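Local coordinates for protein epoxide hydrolase (Aspergillus niger, PDB 3G02) that probably hydrolyses epoxides to vicinal diols and is here an enantioselective variant, obtained by directed evolution, with an alpha/beta-hydrolase fold, at residues A[83-88]-A[131-136]; A[141-146]-A[388-393]; A[173-178]-A[185-190]; A[71-76]-A[294-299]; A[126-131]-A[384-389]. The protein carries 9 engineered substitutions. One frame throughout, in Å; residues are numbered along the deposited sequence. Where two conformers were deposited one is given.

Interaction 1: A[83-88]-A[131-136]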
# COMPACT_ATOMS: atom_id res chain seq x y z
N ASN A 83 6.45 31.74 4.97
CA ASN A 83 7.14 32.70 5.82
C ASN A 83 6.37 34.00 6.08
O ASN A 83 6.86 34.88 6.78
CB ASN A 83 8.53 32.99 5.24
CG ASN A 83 9.46 31.79 5.32
OD1 ASN A 83 9.35 30.97 6.24
ND2 ASN A 83 10.37 31.68 4.36
N SER A 84 5.16 34.08 5.53
CA SER A 84 4.30 35.26 5.72
C SER A 84 3.60 35.29 7.08
O SER A 84 3.05 36.32 7.47
CB SER A 84 3.27 35.38 4.59
OG SER A 84 2.30 34.35 4.64
N PHE A 85 3.61 34.16 7.79
CA PHE A 85 3.03 34.07 9.13
C PHE A 85 4.12 33.76 10.15
O PHE A 85 5.15 33.18 9.80
CB PHE A 85 1.95 32.98 9.18
CG PHE A 85 0.67 33.37 8.49
CD1 PHE A 85 -0.35 34.00 9.19
CD2 PHE A 85 0.50 33.11 7.13
CE1 PHE A 85 -1.53 34.37 8.55
CE2 PHE A 85 -0.68 33.47 6.48
CZ PHE A 85 -1.70 34.10 7.19
N PRO A 86 3.90 34.16 11.42
CA PRO A 86 4.89 33.82 12.46
C PRO A 86 5.06 32.31 12.59
O PRO A 86 4.07 31.59 12.69
CB PRO A 86 4.27 34.40 13.74
CG PRO A 86 3.36 35.49 13.26
CD PRO A 86 2.78 34.95 11.98
N GLN A 87 6.31 31.86 12.54
CA GLN A 87 6.66 30.47 12.81
C GLN A 87 7.77 30.41 13.84
O GLN A 87 8.62 31.31 13.90
CB GLN A 87 7.17 29.76 11.55
CG GLN A 87 6.22 29.70 10.38
CD GLN A 87 6.91 29.10 9.17
OE1 GLN A 87 6.92 27.88 9.00
NE2 GLN A 87 7.50 29.94 8.34
N PHE A 88 7.76 29.35 14.64
CA PHE A 88 8.76 29.15 15.69
C PHE A 88 9.09 27.67 15.82
O PHE A 88 8.36 26.82 15.31
CB PHE A 88 8.23 29.65 17.04
CG PHE A 88 7.71 31.06 17.01
CD1 PHE A 88 6.38 31.31 16.69
CD2 PHE A 88 8.55 32.13 17.31
CE1 PHE A 88 5.89 32.61 16.66
CE2 PHE A 88 8.07 33.44 17.28
CZ PHE A 88 6.74 33.68 16.96
N LEU A 131 -7.64 34.71 7.27
CA LEU A 131 -8.93 35.31 7.58
C LEU A 131 -8.87 36.05 8.91
O LEU A 131 -9.33 37.19 9.01
CB LEU A 131 -10.04 34.26 7.59
CG LEU A 131 -10.41 33.61 6.25
CD1 LEU A 131 -11.30 32.40 6.49
CD2 LEU A 131 -11.09 34.60 5.30
N PHE A 132 -8.28 35.42 9.92
CA PHE A 132 -8.13 36.06 11.23
C PHE A 132 -7.28 37.33 11.17
O PHE A 132 -7.66 38.35 11.75
CB PHE A 132 -7.56 35.08 12.26
CG PHE A 132 -8.60 34.25 12.94
CD1 PHE A 132 -9.45 34.81 13.90
CD2 PHE A 132 -8.75 32.90 12.63
CE1 PHE A 132 -10.43 34.04 14.53
CE2 PHE A 132 -9.72 32.12 13.26
CZ PHE A 132 -10.56 32.69 14.22
N ARG A 133 -6.15 37.27 10.47
CA ARG A 133 -5.25 38.42 10.35
C ARG A 133 -5.89 39.58 9.58
O ARG A 133 -5.59 40.75 9.84
CB ARG A 133 -3.92 38.01 9.69
CG ARG A 133 -2.87 39.10 9.69
CD ARG A 133 -1.48 38.54 9.49
NE ARG A 133 -1.28 38.00 8.14
CZ ARG A 133 -0.15 37.44 7.72
NH1 ARG A 133 0.88 37.34 8.55
NH2 ARG A 133 -0.06 36.98 6.48
N GLU A 134 -6.76 39.25 8.63
CA GLU A 134 -7.48 40.25 7.85
C GLU A 134 -8.56 40.96 8.67
O GLU A 134 -8.93 42.10 8.37
CB GLU A 134 -8.13 39.60 6.62
CG GLU A 134 -7.16 39.29 5.51
CD GLU A 134 -7.75 38.42 4.41
OE1 GLU A 134 -8.79 37.77 4.64
OE2 GLU A 134 -7.15 38.39 3.32
N GLU A 135 -9.05 40.27 9.70
CA GLU A 135 -10.26 40.68 10.42
C GLU A 135 -9.99 41.23 11.82
O GLU A 135 -10.91 41.72 12.48
CB GLU A 135 -11.21 39.49 10.51
CG GLU A 135 -11.81 39.11 9.17
CD GLU A 135 -12.45 37.74 9.16
OE1 GLU A 135 -12.86 37.25 10.24
OE2 GLU A 135 -12.53 37.13 8.07
N TYR A 136 -8.74 41.14 12.25
CA TYR A 136 -8.33 41.58 13.58
C TYR A 136 -6.92 42.17 13.54
O TYR A 136 -6.15 41.91 12.62
CB TYR A 136 -8.33 40.40 14.56
CG TYR A 136 -9.70 39.82 14.86
CD1 TYR A 136 -10.55 40.43 15.78
CD2 TYR A 136 -10.14 38.65 14.23
CE1 TYR A 136 -11.80 39.91 16.05
CE2 TYR A 136 -11.39 38.12 14.50
CZ TYR A 136 -12.22 38.75 15.42
OH TYR A 136 -13.46 38.23 15.70

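Interaction 2: A[141-146]-A[388-393]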
# COMPACT_ATOMS: atom_id res chain seq x y z
N LEU A 141 -7.58 40.68 18.33
CA LEU A 141 -7.69 39.24 18.12
C LEU A 141 -8.18 38.56 19.40
O LEU A 141 -7.53 38.66 20.45
CB LEU A 141 -6.34 38.66 17.67
CG LEU A 141 -6.30 37.22 17.13
CD1 LEU A 141 -7.03 37.09 15.79
CD2 LEU A 141 -4.85 36.79 16.98
N PRO A 142 -9.34 37.87 19.34
CA PRO A 142 -9.93 37.26 20.53
C PRO A 142 -9.29 35.95 20.96
O PRO A 142 -9.53 35.49 22.08
CB PRO A 142 -11.38 37.03 20.11
CG PRO A 142 -11.32 36.82 18.64
CD PRO A 142 -10.17 37.64 18.14
N PHE A 143 -8.51 35.34 20.07
CA PHE A 143 -7.91 34.03 20.34
C PHE A 143 -6.40 34.07 20.14
O PHE A 143 -5.88 34.91 19.41
CB PHE A 143 -8.48 32.96 19.39
CG PHE A 143 -9.98 32.97 19.25
CD1 PHE A 143 -10.81 33.08 20.36
CD2 PHE A 143 -10.56 32.83 17.99
CE1 PHE A 143 -12.20 33.08 20.22
CE2 PHE A 143 -11.94 32.81 17.84
CZ PHE A 143 -12.77 32.94 18.96
N HIS A 144 -5.71 33.15 20.80
CA HIS A 144 -4.36 32.78 20.38
C HIS A 144 -4.55 31.57 19.48
O HIS A 144 -5.24 30.62 19.86
CB HIS A 144 -3.49 32.38 21.57
CG HIS A 144 -3.19 33.51 22.51
ND1 HIS A 144 -2.43 34.60 22.14
CD2 HIS A 144 -3.51 33.70 23.81
CE1 HIS A 144 -2.32 35.42 23.17
NE2 HIS A 144 -2.96 34.89 24.20
N LEU A 145 -3.95 31.61 18.29
CA LEU A 145 -4.10 30.51 17.34
C LEU A 145 -2.74 29.86 17.12
O LEU A 145 -1.86 30.43 16.49
CB LEU A 145 -4.71 31.01 16.03
CG LEU A 145 -6.09 31.66 16.19
CD1 LEU A 145 -6.35 32.64 15.07
CD2 LEU A 145 -7.19 30.61 16.29
N VAL A 146 -2.60 28.65 17.67
CA VAL A 146 -1.35 27.89 17.58
C VAL A 146 -1.58 26.69 16.66
O VAL A 146 -2.51 25.92 16.86
CB VAL A 146 -0.90 27.39 18.98
CG1 VAL A 146 0.44 26.66 18.89
CG2 VAL A 146 -0.80 28.56 19.97
N ASP A 388 -17.53 28.22 12.52
CA ASP A 388 -17.95 27.21 13.49
C ASP A 388 -17.10 27.22 14.74
O ASP A 388 -17.62 27.20 15.86
CB ASP A 388 -17.90 25.81 12.87
CG ASP A 388 -18.99 25.58 11.85
OD1 ASP A 388 -19.78 26.51 11.56
OD2 ASP A 388 -19.05 24.44 11.32
N LEU A 389 -15.78 27.28 14.57
CA LEU A 389 -14.86 27.30 15.70
C LEU A 389 -15.12 28.51 16.59
O LEU A 389 -15.21 28.38 17.81
CB LEU A 389 -13.39 27.29 15.25
CG LEU A 389 -12.32 27.42 16.35
CD1 LEU A 389 -12.37 26.24 17.34
CD2 LEU A 389 -10.93 27.57 15.75
N THR A 390 -15.25 29.68 15.96
CA THR A 390 -15.51 30.93 16.67
C THR A 390 -16.81 30.84 17.48
O THR A 390 -16.83 31.19 18.66
CB THR A 390 -15.56 32.13 15.71
OG1 THR A 390 -14.31 32.24 15.02
CG2 THR A 390 -15.82 33.42 16.47
N ALA A 391 -17.87 30.35 16.84
CA ALA A 391 -19.16 30.17 17.51
C ALA A 391 -19.05 29.19 18.68
O ALA A 391 -19.65 29.41 19.74
CB ALA A 391 -20.22 29.71 16.52
N PHE A 392 -18.28 28.12 18.49
CA PHE A 392 -18.08 27.11 19.54
C PHE A 392 -17.39 27.71 20.76
O PHE A 392 -17.83 27.49 21.89
CB PHE A 392 -17.28 25.92 18.98
CG PHE A 392 -16.90 24.90 20.02
CD1 PHE A 392 -17.86 24.05 20.56
CD2 PHE A 392 -15.58 24.77 20.45
CE1 PHE A 392 -17.51 23.10 21.52
CE2 PHE A 392 -15.23 23.83 21.40
CZ PHE A 392 -16.19 22.99 21.94
N VAL A 393 -16.32 28.47 20.54
CA VAL A 393 -15.57 29.11 21.62
C VAL A 393 -16.46 30.10 22.37
O VAL A 393 -16.48 30.11 23.60
CB VAL A 393 -14.28 29.82 21.11
CG1 VAL A 393 -13.56 30.51 22.26
CG2 VAL A 393 -13.35 28.82 20.42

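Interaction 3: A[173-178]-A[185-190]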
# COMPACT_ATOMS: atom_id res chain seq x y z
N VAL A 173 2.90 15.88 23.82
CA VAL A 173 3.70 16.93 23.17
C VAL A 173 2.87 18.20 22.92
O VAL A 173 3.35 19.31 23.19
CB VAL A 173 4.34 16.43 21.85
CG1 VAL A 173 4.95 17.58 21.06
CG2 VAL A 173 5.41 15.38 22.15
N VAL A 174 1.65 18.05 22.42
CA VAL A 174 0.78 19.20 22.15
C VAL A 174 0.44 19.92 23.46
O VAL A 174 0.53 21.15 23.53
CB VAL A 174 -0.50 18.79 21.38
CG1 VAL A 174 -1.47 19.97 21.26
CG2 VAL A 174 -0.15 18.27 20.00
N ASP A 175 0.07 19.16 24.48
CA ASP A 175 -0.24 19.72 25.80
C ASP A 175 0.96 20.48 26.37
O ASP A 175 0.80 21.59 26.90
CB ASP A 175 -0.70 18.63 26.76
CG ASP A 175 -0.92 19.14 28.18
OD1 ASP A 175 -1.94 19.83 28.42
OD2 ASP A 175 -0.07 18.84 29.04
N GLN A 176 2.15 19.90 26.24
CA GLN A 176 3.37 20.56 26.73
C GLN A 176 3.65 21.86 25.98
O GLN A 176 4.05 22.86 26.58
CB GLN A 176 4.58 19.61 26.64
CG GLN A 176 5.80 20.09 27.42
CD GLN A 176 5.49 20.39 28.89
OE1 GLN A 176 5.00 19.53 29.62
NE2 GLN A 176 5.78 21.62 29.31
N LEU A 177 3.43 21.85 24.66
CA LEU A 177 3.60 23.05 23.86
C LEU A 177 2.70 24.17 24.36
O LEU A 177 3.16 25.30 24.56
CB LEU A 177 3.32 22.76 22.38
CG LEU A 177 3.29 23.97 21.44
CD1 LEU A 177 4.65 24.66 21.35
CD2 LEU A 177 2.80 23.55 20.06
N MET A 178 1.42 23.85 24.57
CA MET A 178 0.46 24.84 25.04
C MET A 178 0.82 25.37 26.43
O MET A 178 0.70 26.57 26.69
CB MET A 178 -0.97 24.29 25.00
CG MET A 178 -1.49 23.99 23.59
SD MET A 178 -1.41 25.42 22.49
CE MET A 178 -3.00 26.18 22.79
N SER A 185 -3.42 27.28 32.27
CA SER A 185 -4.72 27.58 32.87
C SER A 185 -5.91 27.16 32.00
O SER A 185 -7.04 27.11 32.48
CB SER A 185 -4.82 29.07 33.21
OG SER A 185 -4.72 29.88 32.04
N GLY A 186 -5.65 26.87 30.73
CA GLY A 186 -6.70 26.37 29.86
C GLY A 186 -6.51 26.68 28.39
O GLY A 186 -6.07 27.77 28.02
N TYR A 187 -6.84 25.70 27.55
CA TYR A 187 -6.84 25.89 26.10
C TYR A 187 -7.92 25.03 25.46
O TYR A 187 -8.44 24.10 26.08
CB TYR A 187 -5.46 25.58 25.49
CG TYR A 187 -4.97 24.17 25.72
CD1 TYR A 187 -5.38 23.12 24.90
CD2 TYR A 187 -4.08 23.89 26.76
CE1 TYR A 187 -4.92 21.82 25.12
CE2 TYR A 187 -3.61 22.59 26.97
CZ TYR A 187 -4.04 21.57 26.15
OH TYR A 187 -3.59 20.29 26.37
N ILE A 188 -8.24 25.36 24.21
CA ILE A 188 -9.19 24.59 23.41
C ILE A 188 -8.44 23.93 22.26
O ILE A 188 -7.46 24.47 21.76
CB ILE A 188 -10.33 25.50 22.87
CG1 ILE A 188 -11.13 26.08 24.04
CG2 ILE A 188 -11.24 24.74 21.91
CD1 ILE A 188 -12.16 27.12 23.63
N ILE A 189 -8.90 22.74 21.88
CA ILE A 189 -8.36 22.02 20.73
C ILE A 189 -9.37 21.99 19.59
O ILE A 189 -10.54 21.68 19.80
CB ILE A 189 -7.96 20.57 21.09
CG1 ILE A 189 -6.82 20.56 22.12
CG2 ILE A 189 -7.58 19.76 19.84
CD1 ILE A 189 -5.52 21.21 21.63
N GLN A 190 -8.90 22.33 18.39
CA GLN A 190 -9.63 22.08 17.16
C GLN A 190 -8.84 20.99 16.44
O GLN A 190 -7.63 21.10 16.32
CB GLN A 190 -9.69 23.35 16.29
CG GLN A 190 -10.84 23.40 15.29
CD GLN A 190 -10.74 22.35 14.19
OE1 GLN A 190 -11.66 21.55 13.98
NE2 GLN A 190 -9.62 22.35 13.48

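Interaction 4: A[71-76]-A[294-299]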
# COMPACT_ATOMS: atom_id res chain seq x y z
N SER A 71 8.33 21.97 -15.32
CA SER A 71 8.35 23.15 -16.20
C SER A 71 7.59 24.38 -15.69
O SER A 71 7.79 25.49 -16.20
CB SER A 71 7.84 22.76 -17.59
OG SER A 71 8.61 21.72 -18.15
N GLU A 72 6.71 24.18 -14.71
CA GLU A 72 5.90 25.28 -14.17
C GLU A 72 6.13 25.58 -12.69
O GLU A 72 6.12 26.75 -12.28
CB GLU A 72 4.41 25.03 -14.45
CG GLU A 72 4.03 25.05 -15.93
CD GLU A 72 2.59 24.63 -16.21
OE1 GLU A 72 2.30 24.29 -17.38
OE2 GLU A 72 1.76 24.62 -15.28
N PHE A 73 6.35 24.54 -11.89
CA PHE A 73 6.40 24.70 -10.44
C PHE A 73 7.62 25.47 -9.93
O PHE A 73 8.75 25.21 -10.32
CB PHE A 73 6.32 23.33 -9.75
CG PHE A 73 6.28 23.41 -8.24
CD1 PHE A 73 5.11 23.79 -7.59
CD2 PHE A 73 7.41 23.12 -7.49
CE1 PHE A 73 5.07 23.87 -6.19
CE2 PHE A 73 7.38 23.20 -6.10
CZ PHE A 73 6.20 23.58 -5.45
N ASP A 74 7.36 26.42 -9.03
CA ASP A 74 8.41 27.17 -8.35
C ASP A 74 8.15 27.14 -6.85
O ASP A 74 7.12 27.63 -6.37
CB ASP A 74 8.49 28.60 -8.89
CG ASP A 74 9.67 29.40 -8.32
OD1 ASP A 74 10.51 28.85 -7.56
OD2 ASP A 74 9.75 30.61 -8.64
N TRP A 75 9.09 26.57 -6.11
CA TRP A 75 9.00 26.47 -4.66
C TRP A 75 9.01 27.84 -3.96
O TRP A 75 8.34 28.02 -2.94
CB TRP A 75 10.14 25.60 -4.12
CG TRP A 75 10.23 25.55 -2.63
CD1 TRP A 75 11.10 26.23 -1.84
CD2 TRP A 75 9.39 24.79 -1.75
NE1 TRP A 75 10.87 25.95 -0.52
CE2 TRP A 75 9.82 25.06 -0.43
CE3 TRP A 75 8.32 23.90 -1.94
CZ2 TRP A 75 9.23 24.47 0.69
CZ3 TRP A 75 7.73 23.32 -0.83
CH2 TRP A 75 8.18 23.61 0.47
N ARG A 76 9.77 28.78 -4.50
CA ARG A 76 10.04 30.05 -3.79
C ARG A 76 8.81 30.90 -3.41
O ARG A 76 8.73 31.35 -2.27
CB ARG A 76 11.10 30.89 -4.51
CG ARG A 76 12.48 30.25 -4.58
CD ARG A 76 13.11 30.04 -3.21
NE ARG A 76 14.42 29.41 -3.32
CZ ARG A 76 14.97 28.63 -2.40
NH1 ARG A 76 14.32 28.34 -1.28
NH2 ARG A 76 16.17 28.11 -2.60
N THR A 294 -1.58 23.48 -5.67
CA THR A 294 -1.72 23.15 -4.26
C THR A 294 -1.18 21.75 -3.97
O THR A 294 -0.43 21.55 -3.01
CB THR A 294 -3.17 23.29 -3.78
OG1 THR A 294 -3.61 24.63 -4.00
CG2 THR A 294 -3.31 22.93 -2.30
N ILE A 295 -1.54 20.79 -4.82
CA ILE A 295 -1.05 19.42 -4.67
C ILE A 295 0.48 19.36 -4.78
O ILE A 295 1.13 18.72 -3.95
CB ILE A 295 -1.74 18.44 -5.65
CG1 ILE A 295 -3.26 18.42 -5.40
CG2 ILE A 295 -1.14 17.03 -5.52
CD1 ILE A 295 -4.05 17.47 -6.29
N LEU A 296 1.04 20.05 -5.77
CA LEU A 296 2.50 20.08 -5.91
C LEU A 296 3.19 20.74 -4.72
O LEU A 296 4.25 20.27 -4.29
CB LEU A 296 2.92 20.75 -7.23
CG LEU A 296 2.57 19.99 -8.51
CD1 LEU A 296 3.03 20.77 -9.74
CD2 LEU A 296 3.16 18.58 -8.52
N GLU A 297 2.59 21.80 -4.17
CA GLU A 297 3.12 22.45 -2.97
C GLU A 297 3.16 21.49 -1.78
O GLU A 297 4.19 21.37 -1.11
CB GLU A 297 2.27 23.67 -2.60
CG GLU A 297 2.47 24.88 -3.51
CD GLU A 297 1.46 25.99 -3.27
OE1 GLU A 297 0.51 25.81 -2.48
OE2 GLU A 297 1.63 27.07 -3.87
N MET A 298 2.05 20.81 -1.53
CA MET A 298 1.94 19.91 -0.37
C MET A 298 2.88 18.72 -0.49
O MET A 298 3.52 18.32 0.48
CB MET A 298 0.50 19.43 -0.16
CG MET A 298 -0.51 20.55 0.11
SD MET A 298 -0.00 21.74 1.37
CE MET A 298 -1.60 22.46 1.79
N VAL A 299 2.94 18.14 -1.68
CA VAL A 299 3.81 17.00 -1.93
C VAL A 299 5.29 17.41 -1.85
O VAL A 299 6.10 16.70 -1.24
CB VAL A 299 3.47 16.28 -3.26
CG1 VAL A 299 4.50 15.22 -3.60
CG2 VAL A 299 2.08 15.65 -3.19

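Interaction 5: A[126-131]-A[384-389]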
# COMPACT_ATOMS: atom_id res chain seq x y z
N TYR A 126 -3.41 27.79 7.06
CA TYR A 126 -3.03 29.12 6.59
C TYR A 126 -4.22 29.96 6.07
O TYR A 126 -4.32 31.13 6.42
CB TYR A 126 -1.88 29.07 5.58
CG TYR A 126 -0.51 29.20 6.23
CD1 TYR A 126 -0.23 28.60 7.47
CD2 TYR A 126 0.51 29.91 5.60
CE1 TYR A 126 1.03 28.73 8.06
CE2 TYR A 126 1.77 30.03 6.18
CZ TYR A 126 2.02 29.44 7.41
OH TYR A 126 3.26 29.57 7.99
N PRO A 127 -5.11 29.38 5.23
CA PRO A 127 -6.29 30.16 4.86
C PRO A 127 -7.08 30.70 6.06
O PRO A 127 -7.51 31.86 6.02
CB PRO A 127 -7.12 29.15 4.05
CG PRO A 127 -6.08 28.31 3.39
CD PRO A 127 -5.08 28.08 4.51
N ILE A 128 -7.24 29.89 7.11
CA ILE A 128 -7.93 30.35 8.32
C ILE A 128 -7.14 31.43 9.06
O ILE A 128 -7.70 32.43 9.50
CB ILE A 128 -8.32 29.16 9.24
CG1 ILE A 128 -9.50 28.40 8.62
CG2 ILE A 128 -8.65 29.65 10.66
CD1 ILE A 128 -9.89 27.13 9.35
N LEU A 129 -5.83 31.23 9.20
CA LEU A 129 -4.98 32.25 9.80
C LEU A 129 -5.08 33.58 9.05
O LEU A 129 -5.13 34.65 9.67
CB LEU A 129 -3.52 31.79 9.89
CG LEU A 129 -3.21 30.59 10.81
CD1 LEU A 129 -1.71 30.37 10.86
CD2 LEU A 129 -3.79 30.78 12.21
N GLN A 130 -5.12 33.51 7.72
CA GLN A 130 -5.24 34.70 6.89
C GLN A 130 -6.54 35.45 7.16
O GLN A 130 -6.54 36.67 7.30
CB GLN A 130 -5.12 34.34 5.40
CG GLN A 130 -5.21 35.55 4.45
CD GLN A 130 -4.07 36.54 4.62
OE1 GLN A 130 -2.94 36.17 4.96
NE2 GLN A 130 -4.36 37.82 4.38
N LEU A 131 -7.64 34.71 7.27
CA LEU A 131 -8.93 35.31 7.58
C LEU A 131 -8.87 36.05 8.91
O LEU A 131 -9.33 37.19 9.01
CB LEU A 131 -10.04 34.26 7.59
CG LEU A 131 -10.41 33.61 6.25
CD1 LEU A 131 -11.30 32.40 6.49
CD2 LEU A 131 -11.09 34.60 5.30
N GLU A 384 -16.18 28.50 6.68
CA GLU A 384 -17.15 27.71 7.44
C GLU A 384 -16.53 27.13 8.71
O GLU A 384 -17.12 27.22 9.79
CB GLU A 384 -17.72 26.58 6.57
CG GLU A 384 -18.73 27.04 5.52
CD GLU A 384 -18.09 27.65 4.27
OE1 GLU A 384 -16.86 27.57 4.09
OE2 GLU A 384 -18.85 28.23 3.47
N LEU A 385 -15.33 26.56 8.59
CA LEU A 385 -14.67 25.98 9.75
C LEU A 385 -14.30 27.05 10.78
O LEU A 385 -14.51 26.85 11.98
CB LEU A 385 -13.44 25.16 9.32
CG LEU A 385 -12.80 24.29 10.42
CD1 LEU A 385 -13.79 23.24 10.96
CD2 LEU A 385 -11.53 23.62 9.93
N LYS A 386 -13.77 28.17 10.30
CA LYS A 386 -13.46 29.31 11.17
C LYS A 386 -14.69 29.82 11.90
O LYS A 386 -14.65 30.06 13.11
CB LYS A 386 -12.83 30.45 10.36
CG LYS A 386 -12.62 31.73 11.14
CD LYS A 386 -11.85 32.75 10.33
CE LYS A 386 -11.96 34.13 10.94
NZ LYS A 386 -13.35 34.65 10.86
N THR A 387 -15.79 29.99 11.17
CA THR A 387 -17.04 30.48 11.75
C THR A 387 -17.57 29.52 12.81
O THR A 387 -17.99 29.96 13.89
CB THR A 387 -18.09 30.74 10.65
OG1 THR A 387 -17.63 31.81 9.81
CG2 THR A 387 -19.45 31.12 11.24
N ASP A 388 -17.53 28.22 12.52
CA ASP A 388 -17.95 27.21 13.49
C ASP A 388 -17.10 27.22 14.74
O ASP A 388 -17.62 27.20 15.86
CB ASP A 388 -17.90 25.81 12.87
CG ASP A 388 -18.99 25.58 11.85
OD1 ASP A 388 -19.78 26.51 11.56
OD2 ASP A 388 -19.05 24.44 11.32
N LEU A 389 -15.78 27.28 14.57
CA LEU A 389 -14.86 27.30 15.70
C LEU A 389 -15.12 28.51 16.59
O LEU A 389 -15.21 28.38 17.81
CB LEU A 389 -13.39 27.29 15.25
CG LEU A 389 -12.32 27.42 16.35
CD1 LEU A 389 -12.37 26.24 17.34
CD2 LEU A 389 -10.93 27.57 15.75

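Interaction 1: A[83-88]-A[131-136]
F85 and R133 meet where the loop that leads into strand 87-92 passes the C-terminal end of helix 126-135. The CA atoms of F85 and R133 are 9.4 Å apart, the shortest such distance between the two segments, so the contact depends on a long side chain. The helix gives up helical angles at Y136, shortly after R133. The first torsion of R133 is extended (chi1 -173°), and a bend at chi3 lays the guanidinium flat on one face of the F85 ring. Guanidinium and ring are 6° from parallel, with their centres 3.7 Å apart. This is a stacked cation-pi pair. R133 NH2 sits toward the rim of the F85 ring, 3.4 Å from F85 CZ. The contact ties the loop entering the edge strand 87-92 of the alpha/beta-hydrolase sheet to a helix packed on that sheet. The same guanidinium uses its edge for a hydrogen bond. R133 NH1 donates to S84 O at 2.6 Å, almost straight (171°), with the oxygen in the guanidinium plane. R133 NH2 adds a weak bond to S84 O at 3.3 Å. Face and edge together fix the rotation of the group. S84 OG hydrogen-bonds to R81 O. Y126 of the helix also packs on F85.

Interaction 2: A[141-146]-A[388-393]
P142 and F143 lead into strand 143-148, and F143 carries most of this contact with T390 and V393 of helix 382-396. P142 CG lies over one face of the F143 ring. The CA atoms of F143 and T390 are 9.0 Å apart. The ring fills that distance, reaching the helix with its CE1, CE2 and CZ atoms. On one side F143 CE2 meets T390 OG1 at 3.7 Å, with the hydroxyl oxygen at the ring edge and near its plane. This is a van der Waals contact; the hydrogen bond of T390 OG1 goes to K386 O, one turn back. T390 CG2 stands 4.0 Å from F143 CZ. On the other side F143 CE1 touches V393 CG1 at 3.6 Å. A chi1 of 178° aims that methyl at the ring. V110 and I112 of the neighbouring strand also line the F143 and V393 side chains. Further along, the L145 side chain packs on F132 of helix 126-135. The result is the apolar helix-on-sheet packing of an alpha/beta-hydrolase fold, here between the C-terminal helix and the central sheet.

Interaction 3: A[173-178]-A[185-190]
Y187 and D175 are brought together by their first torsions. Y187 CG stands between the backbone N and the carbonyl carbon (chi1 59°), which sends the ring from the start of strand 187-191 toward helix 167-180. The trans first torsion of D175 turns its carboxylate to the ring's hydroxyl end. Y187 OH donates to D175 OD1 at 2.7 Å, meeting the anti lone pair of that oxygen. OD1 lies at the ring edge, in its plane, with the carboxylate plane turned 48° from the ring. The other oxygen, OD2, has a salt bridge to K179, so both oxygens of this buried carboxylate have partners. M178 lies over one face of Y187. M178 CB is 3.9 Å from the Y187 ring centroid, a CH-pi contact. Bends at chi2 and chi3 fold the chain back, and M178 CE reaches Y187 CB at 3.7 Å. The sulfur makes a looser, oblique Met-aromatic contact with the ring. V174 CG1 and I189 CD1 touch at 4.3 Å. The chain reverses after helix 167-180, and the segments 173-178 and 187-190 run at 138° to each other. The strand leads to the probable nucleophile elbow with D193, as in other alpha/beta hydrolases.

Interaction 4: A[71-76]-A[294-299]
F73 and L296 form the apolar part of this contact. With chi1 at -176°, F73 swings its ring out of the short link between helices 59-71 and 75-82 and onto helix 292-304. F73 CD1 rests 3.8 Å from L296 CB, and the two side chains run alongside one another, pointing opposite ways. W69 meets the F73 ring edge-to-face and also packs on L296. The second group is van der Waals contact with polar residues. F73 CE1 lies 3.9 Å from E297 CG, which sits at the ring edge and in its plane. F73 CE1 is also 3.8 Å from E297 N. W75 brings its six-membered ring to the helix backbone, with W75 CZ3 4.1 Å from E297 O at the ring edge. Its indole nitrogen NE1 is bonded elsewhere, to E79 OE2. The third group is capping within the link. D74 OD1 accepts from R76 N at 3.1 Å, approached from above the carboxylate plane, so D74 is the N-cap of helix 75-82. No hydrogen bond crosses between the two segments. E297 turns its carboxylate away from the rings, toward a long, weak ion pair with R81 and close to the E293 carboxylate, which may raise the pKa of one of the two. The chemistry is therefore one of shape fit: the F73 ring packed against one turn of the helix, with the W75 ring just touching its backbone and the polar ends directed elsewhere.

Interaction 5: A[126-131]-A[384-389]
Two helices that pack beside the alpha/beta-hydrolase sheet cross here, helix 126-135 and the C-terminal helix 382-396, through I128, L131, L385 and K386. The axes of the short segments approach to 10.1 Å, with a crossing angle of -63°. The CA atoms of I128 and K386 are 6.3 Å apart, the nearest pair. I128 extends its CD1 to L385 CD2 at 3.9 Å, and the two side chains meet nearly perpendicular. I128 CD1 is also 4.1 Å from K386 N. Both helices flank the core of the fold, and L385 also reaches Q190 on strand 187-191. The aliphatic chain of K386 packs on L131. It runs extended from its first torsion (chi1 173°) as far as CE, before a bend at chi4. K386 CD meets L131 CB at 3.6 Å and L131 CD1 at 3.9 Å. The bend directs NZ to E135 OE1, a salt bridge further along helix 126-135, and K386 also makes a cation-pi contact with F132. L131 packs against R383 as well.

Interactions 1, 2 and 5 form one connected cluster. Interactions 1 and 5 share L131 and helix 126-135, and F85 CE1 packs on L129 CB at 3.5 Å between them. Interactions 2 and 5 share D388 and L389 of helix 382-396, with centres 9 Å apart. F132 joins interactions 1 and 2, with F132 CD2 3.4 Å from L145 CD1. Interaction 3 meets interaction 2 where V393 CG2 touches I188 CD1 at 3.8 Å. Interaction 4 touches none of the others; its centre is 22 Å from that of interaction 1, with nearest atoms about 7 Å apart. Between side chains, L385 is about 11 Å from the predicted catalytic D193 and H375, and I189 about 12 Å from D193, so neither interaction 5 nor interaction 3 forms the probable active site.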